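Local atomic coordinates of probable glucarate dehydratase (Mycobacterium smegmatis str. MC2 155, PDB entry 3VDG), a protein that probably catalyses the dehydration of an acid sugar such as glucarate, as a metal-dependent member of the enolase superfamily. Residues A[60-65]-A[405-410]; A[348-353]-A[399-404]. All blocks are in the same frame, centred on the assembly; numbering follows the deposited sequence.

Contact 1 of 2, residues A[60-65]-A[405-410]; sequences VIQLDT and IDEDAL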
loop_
_atom_site.group_PDB
_atom_site.type_symbol
_atom_site.label_atom_id
_atom_site.label_comp_id
_atom_site.label_asym_id
_atom_site.label_seq_id
_atom_site.Cartn_x
_atom_site.Cartn_y
_atom_site.Cartn_z
ATOM N N VAL A 60 3.936 -17.811 -19.963
ATOM C CA VAL A 60 3.488 -16.510 -20.469
ATOM C C VAL A 60 1.977 -16.466 -20.413
ATOM O O VAL A 60 1.290 -17.395 -20.897
ATOM C CB VAL A 60 3.958 -16.303 -21.911
ATOM C CG1 VAL A 60 3.272 -15.080 -22.534
ATOM C CG2 VAL A 60 5.485 -16.161 -21.944
ATOM N N ILE A 61 1.448 -15.413 -19.791
ATOM C CA ILE A 61 0.011 -15.171 -19.740
ATOM C C ILE A 61 -0.346 -14.107 -20.755
ATOM O O ILE A 61 0.237 -13.025 -20.762
ATOM C CB ILE A 61 -0.488 -14.705 -18.344
ATOM C CG1 ILE A 61 -0.630 -15.889 -17.382
ATOM C CG2 ILE A 61 -1.876 -14.072 -18.441
ATOM C CD1 ILE A 61 0.683 -16.491 -16.956
ATOM N N GLN A 62 -1.295 -14.433 -21.628
ATOM C CA GLN A 62 -1.887 -13.435 -22.522
ATOM C C GLN A 62 -3.327 -13.319 -22.062
ATOM O O GLN A 62 -4.100 -14.285 -22.134
ATOM C CB GLN A 62 -1.801 -13.884 -23.983
ATOM C CG GLN A 62 -0.452 -13.599 -24.635
ATOM C CD GLN A 62 -0.287 -14.318 -25.969
ATOM O OE1 GLN A 62 -0.326 -15.545 -26.026
ATOM N NE2 GLN A 62 -0.101 -13.555 -27.038
ATOM N N LEU A 63 -3.677 -12.159 -21.515
ATOM C CA LEU A 63 -4.983 -11.999 -20.890
ATOM C C LEU A 63 -5.836 -11.213 -21.882
ATOM O O LEU A 63 -5.537 -10.058 -22.177
ATOM C CB LEU A 63 -4.846 -11.237 -19.562
ATOM C CG LEU A 63 -6.165 -10.994 -18.829
ATOM C CD1 LEU A 63 -6.688 -12.315 -18.296
ATOM C CD2 LEU A 63 -6.024 -9.992 -17.685
ATOM N N ASP A 64 -6.884 -11.853 -22.399
ATOM C CA ASP A 64 -7.715 -11.288 -23.465
ATOM C C ASP A 64 -8.977 -10.617 -22.921
ATOM O O ASP A 64 -9.558 -11.083 -21.938
ATOM C CB ASP A 64 -8.093 -12.410 -24.435
ATOM C CG ASP A 64 -6.861 -13.038 -25.090
ATOM O OD1 ASP A 64 -5.966 -12.278 -25.517
ATOM O OD2 ASP A 64 -6.780 -14.281 -25.172
ATOM N N THR A 65 -9.404 -9.530 -23.565
ATOM C CA THR A 65 -10.558 -8.748 -23.092
ATOM C C THR A 65 -11.580 -8.532 -24.217
ATOM O O THR A 65 -11.268 -8.716 -25.393
ATOM C CB THR A 65 -10.138 -7.346 -22.603
ATOM O OG1 THR A 65 -9.640 -6.591 -23.717
ATOM C CG2 THR A 65 -9.066 -7.432 -21.510
ATOM N N ILE A 405 4.284 -9.186 -27.402
ATOM C CA ILE A 405 4.700 -10.541 -27.758
ATOM C C ILE A 405 5.183 -10.581 -29.199
ATOM O O ILE A 405 4.611 -9.931 -30.083
ATOM C CB ILE A 405 3.546 -11.546 -27.610
ATOM C CG1 ILE A 405 3.256 -11.830 -26.135
ATOM C CG2 ILE A 405 3.878 -12.865 -28.318
ATOM C CD1 ILE A 405 4.390 -12.533 -25.433
ATOM N N ASP A 406 6.261 -11.321 -29.413
ATOM C CA ASP A 406 6.712 -11.709 -30.746
ATOM C C ASP A 406 6.206 -13.136 -30.902
ATOM O O ASP A 406 6.731 -14.064 -30.273
ATOM C CB ASP A 406 8.234 -11.622 -30.786
ATOM C CG ASP A 406 8.837 -12.202 -32.060
ATOM O OD1 ASP A 406 8.182 -13.009 -32.755
ATOM O OD2 ASP A 406 9.999 -11.867 -32.347
ATOM N N GLU A 407 5.145 -13.318 -31.694
ATOM C CA GLU A 407 4.469 -14.620 -31.739
ATOM C C GLU A 407 5.397 -15.745 -32.258
ATOM O O GLU A 407 5.260 -16.905 -31.856
ATOM C CB GLU A 407 3.158 -14.561 -32.541
ATOM C CG GLU A 407 2.016 -13.775 -31.875
ATOM C CD GLU A 407 1.343 -14.478 -30.680
ATOM O OE1 GLU A 407 1.591 -15.678 -30.408
ATOM O OE2 GLU A 407 0.528 -13.823 -29.990
ATOM N N ASP A 408 6.337 -15.400 -33.133
ATOM C CA ASP A 408 7.258 -16.411 -33.650
ATOM C C ASP A 408 8.240 -16.840 -32.573
ATOM O O ASP A 408 8.578 -18.019 -32.468
ATOM C CB ASP A 408 8.032 -15.891 -34.862
ATOM C CG ASP A 408 7.166 -15.799 -36.111
ATOM O OD1 ASP A 408 6.122 -16.486 -36.198
ATOM O OD2 ASP A 408 7.530 -15.025 -37.006
ATOM N N ALA A 409 8.699 -15.881 -31.776
ATOM C CA ALA A 409 9.608 -16.198 -30.673
ATOM C C ALA A 409 8.913 -17.008 -29.578
ATOM O O ALA A 409 9.485 -17.968 -29.053
ATOM C CB ALA A 409 10.216 -14.933 -30.107
ATOM N N LEU A 410 7.697 -16.601 -29.219
ATOM C CA LEU A 410 6.866 -17.350 -28.279
ATOM C C LEU A 410 6.660 -18.786 -28.716
ATOM O O LEU A 410 6.777 -19.703 -27.895
ATOM C CB LEU A 410 5.489 -16.679 -28.065
ATOM C CG LEU A 410 4.516 -17.384 -27.119
ATOM C CD1 LEU A 410 5.120 -17.463 -25.713
ATOM C CD2 LEU A 410 3.152 -16.694 -27.066
HETATM O O HOH W 1 -0.110 -17.055 -28.308
#
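Val60 and Gln62 of strand 55-65 pack against the loop residue Ile405 and the first turn of helix 407-420 in a largely buried contact with a polar outer end. It joins the three-stranded antiparallel sheet near the chain's N-terminus, part of the capping region of the enolase fold, to a helix from near the C-terminus. In enolase superfamily members the cap is likewise built from both ends of the chain.

The apolar part centres on Val60. Its CG1 methyl meets the Ile405 CD1 methyl tip to tip at 4.0 Å. CG1 lies anti to the backbone N (chi1 169°), which places CG2 beside that nitrogen. CG2 packs 4.0 Å from Leu410 CD1. The two branches thus serve different partners.

Gln62 carries the polar part. Its chain is extended beyond CG, and NE2 donates to Glu407 OE2 over 3.0 Å with an N-H...O angle of 150°. The oxygen lies in the amide plane. From the acid's side, the donor comes on the syn side, tilted 27° out of the carboxylate plane. Glu407 starts from an exposed position and bends at chi2 to bring its end back to the strand. A water donates to Gln62 OE1 at 2.7 Å and also to Glu407 OE1. Direct bond and water together link both ends of the amide to both carboxylate oxygens, which should fix the amide's rotation. The Leu410 and Gln62 side chains slide past each other in opposite directions, with CD2 of Leu410 3.8 Å from OE1 of Gln62.

Asp406 is the N-cap of the helix; Ala409 N reaches its OD1 at 3.1 Å, from above the carboxylate plane.

Strand 30-41 meets Leu410 through Thr36 and Val38, while Leu72 of strand 70-75 touches both Gln62 and Ile405. Helix 131-151 covers the sheet's other face, through Ile61 and Leu63.

Contact 2 of 2, residues A[348-353]-A[399-404]; sequences LGISLA and PGLGVE
The first turn of helix 349-360 faces an irregular segment, 399-404, with CA atoms 6.9 Å apart at Ile350 and Val403 and 6.2 Å apart at Ala353 and Leu401. This is helix-to-loop packing in the barrel domain of the enolase fold, a modified TIM barrel of the (beta/alpha)7-beta type. The helix follows strand 339-342, one of the parallel barrel strands, and the loop leads from strand 392-394 to helix 407-420. The loop turns at Gly400 and Gly402, where both residues have the positive phi that glycine readily adopts. No hydrogen bond crosses between the segments.

Ala353 sits at the centre. Its CB points at the loop and touches two larger side chains there, with Leu401 CG and Val403 CG2 each 3.9 Å away. Ala353 CB also lies 3.8 Å from Leu401 O. Val403 turns both branches to this methyl, and CG1 stands 4.0 Å from Ala353 CB. With chi1 at -68°, CG2 is set between the backbone N and the carbonyl carbon, and it also reaches the backbone of Gly349 and Ile350.

Leu401 continues the packing along the helix. Its side chain meets Ile350 at about a right angle. At the N-terminal end of the helix Glu74 of strand 70-75 accepts from the backbone N of Leu348 and Ser351. Ser351, whose CB points away from the loop, bonds through OG to His318 and Arg58. The loop is held in turn by Asp145, which accepts from Leu401 N, and by His357, which donates to Leu401 O.

Leu401 CD2 touches Ile350 CG2, the branch anti to the backbone N, at 4.0 Å.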
loop_
_atom_site.group_PDB
_atom_site.type_symbol
_atom_site.label_atom_id
_atom_site.label_comp_id
_atom_site.label_asym_id
_atom_site.label_seq_id
_atom_site.Cartn_x
_atom_site.Cartn_y
_atom_site.Cartn_z
ATOM N N LEU A 348 12.214 -13.563 -18.308
ATOM C CA LEU A 348 12.276 -12.996 -19.661
ATOM C C LEU A 348 11.766 -11.555 -19.653
ATOM O O LEU A 348 11.708 -10.926 -18.601
ATOM C CB LEU A 348 11.474 -13.877 -20.616
ATOM C CG LEU A 348 12.053 -15.294 -20.731
ATOM C CD1 LEU A 348 11.249 -16.202 -21.666
ATOM C CD2 LEU A 348 13.523 -15.229 -21.154
ATOM N N GLY A 349 11.399 -11.030 -20.813
ATOM C CA GLY A 349 11.158 -9.589 -20.959
ATOM C C GLY A 349 9.861 -9.012 -20.390
ATOM O O GLY A 349 9.778 -7.807 -20.100
ATOM N N ILE A 350 8.847 -9.850 -20.247
ATOM C CA ILE A 350 7.600 -9.426 -19.610
ATOM C C ILE A 350 7.864 -9.142 -18.130
ATOM O O ILE A 350 7.535 -8.057 -17.610
ATOM C CB ILE A 350 6.509 -10.502 -19.775
ATOM C CG1 ILE A 350 6.177 -10.702 -21.264
ATOM C CG2 ILE A 350 5.278 -10.121 -18.947
ATOM C CD1 ILE A 350 5.362 -11.955 -21.561
ATOM N N SER A 351 8.468 -10.114 -17.441
ATOM C CA SER A 351 8.893 -9.886 -16.057
ATOM C C SER A 351 9.812 -8.676 -15.965
ATOM O O SER A 351 9.713 -7.872 -15.032
ATOM C CB SER A 351 9.614 -11.124 -15.494
ATOM O OG SER A 351 8.682 -12.158 -15.189
ATOM N N LEU A 352 10.737 -8.544 -16.913
ATOM C CA LEU A 352 11.687 -7.440 -16.792
ATOM C C LEU A 352 10.928 -6.104 -16.877
ATOM O O LEU A 352 11.167 -5.179 -16.086
ATOM C CB LEU A 352 12.774 -7.515 -17.872
ATOM C CG LEU A 352 13.813 -6.379 -17.829
ATOM C CD1 LEU A 352 14.539 -6.325 -16.485
ATOM C CD2 LEU A 352 14.814 -6.537 -18.966
ATOM N N ALA A 353 10.004 -5.998 -17.826
ATOM C CA ALA A 353 9.249 -4.746 -17.959
ATOM C C ALA A 353 8.484 -4.458 -16.666
ATOM O O ALA A 353 8.448 -3.320 -16.185
ATOM C CB ALA A 353 8.285 -4.820 -19.142
ATOM N N PRO A 399 2.155 3.481 -23.465
ATOM C CA PRO A 399 1.008 2.906 -22.745
ATOM C C PRO A 399 1.243 1.453 -22.364
ATOM O O PRO A 399 1.838 0.696 -23.122
ATOM C CB PRO A 399 -0.129 2.973 -23.774
ATOM C CG PRO A 399 0.239 4.135 -24.653
ATOM C CD PRO A 399 1.759 4.047 -24.763
ATOM N N GLY A 400 0.754 1.062 -21.197
ATOM C CA GLY A 400 0.851 -0.342 -20.761
ATOM C C GLY A 400 2.221 -0.729 -20.234
ATOM O O GLY A 400 2.995 0.119 -19.740
ATOM N N LEU A 401 2.526 -2.025 -20.331
ATOM C CA LEU A 401 3.803 -2.554 -19.838
ATOM C C LEU A 401 4.950 -2.081 -20.721
ATOM O O LEU A 401 6.076 -1.897 -20.265
ATOM C CB LEU A 401 3.735 -4.084 -19.785
ATOM C CG LEU A 401 4.428 -4.917 -18.712
ATOM C CD1 LEU A 401 4.235 -4.347 -17.309
ATOM C CD2 LEU A 401 3.887 -6.339 -18.801
ATOM N N GLY A 402 4.659 -1.850 -21.998
ATOM C CA GLY A 402 5.677 -1.295 -22.898
ATOM C C GLY A 402 6.414 -2.351 -23.715
ATOM O O GLY A 402 7.360 -2.035 -24.417
ATOM N N VAL A 403 5.995 -3.608 -23.614
ATOM C CA VAL A 403 6.578 -4.667 -24.442
ATOM C C VAL A 403 5.421 -5.426 -25.077
ATOM O O VAL A 403 4.318 -5.439 -24.520
ATOM C CB VAL A 403 7.457 -5.646 -23.626
ATOM C CG1 VAL A 403 8.715 -4.941 -23.135
ATOM C CG2 VAL A 403 6.678 -6.213 -22.445
ATOM N N GLU A 404 5.663 -6.053 -26.230
ATOM C CA GLU A 404 4.623 -6.833 -26.935
ATOM C C GLU A 404 5.161 -8.189 -27.358
ATOM O O GLU A 404 6.345 -8.322 -27.655
ATOM C CB GLU A 404 4.129 -6.092 -28.189
ATOM C CG GLU A 404 3.478 -4.742 -27.911
ATOM C CD GLU A 404 2.732 -4.176 -29.113
ATOM O OE1 GLU A 404 2.511 -4.910 -30.105
ATOM O OE2 GLU A 404 2.353 -2.988 -29.068
#

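In the fold
Contacts 1 and 2 follow each other on one continuous segment, 399-410: the loop packs on helix 349-360, then the chain enters the helix that packs on strand 55-65. Their centres lie 11 Å apart, and contact 2 is nested inside the chain loop closed by contact 1. All touching residues of contact 2 are buried, and its packing is apolar without a crossing hydrogen bond. Contact 1 has a similar apolar inner part but ends in an exposed glutamate, a direct bond and a water. Ile350 joins the two, since its CD1 packs 3.9 Å from Val60 CG1 and 4.0 Å from Ile405 CD1. The apolar parts of the two contacts therefore meet at Ile350.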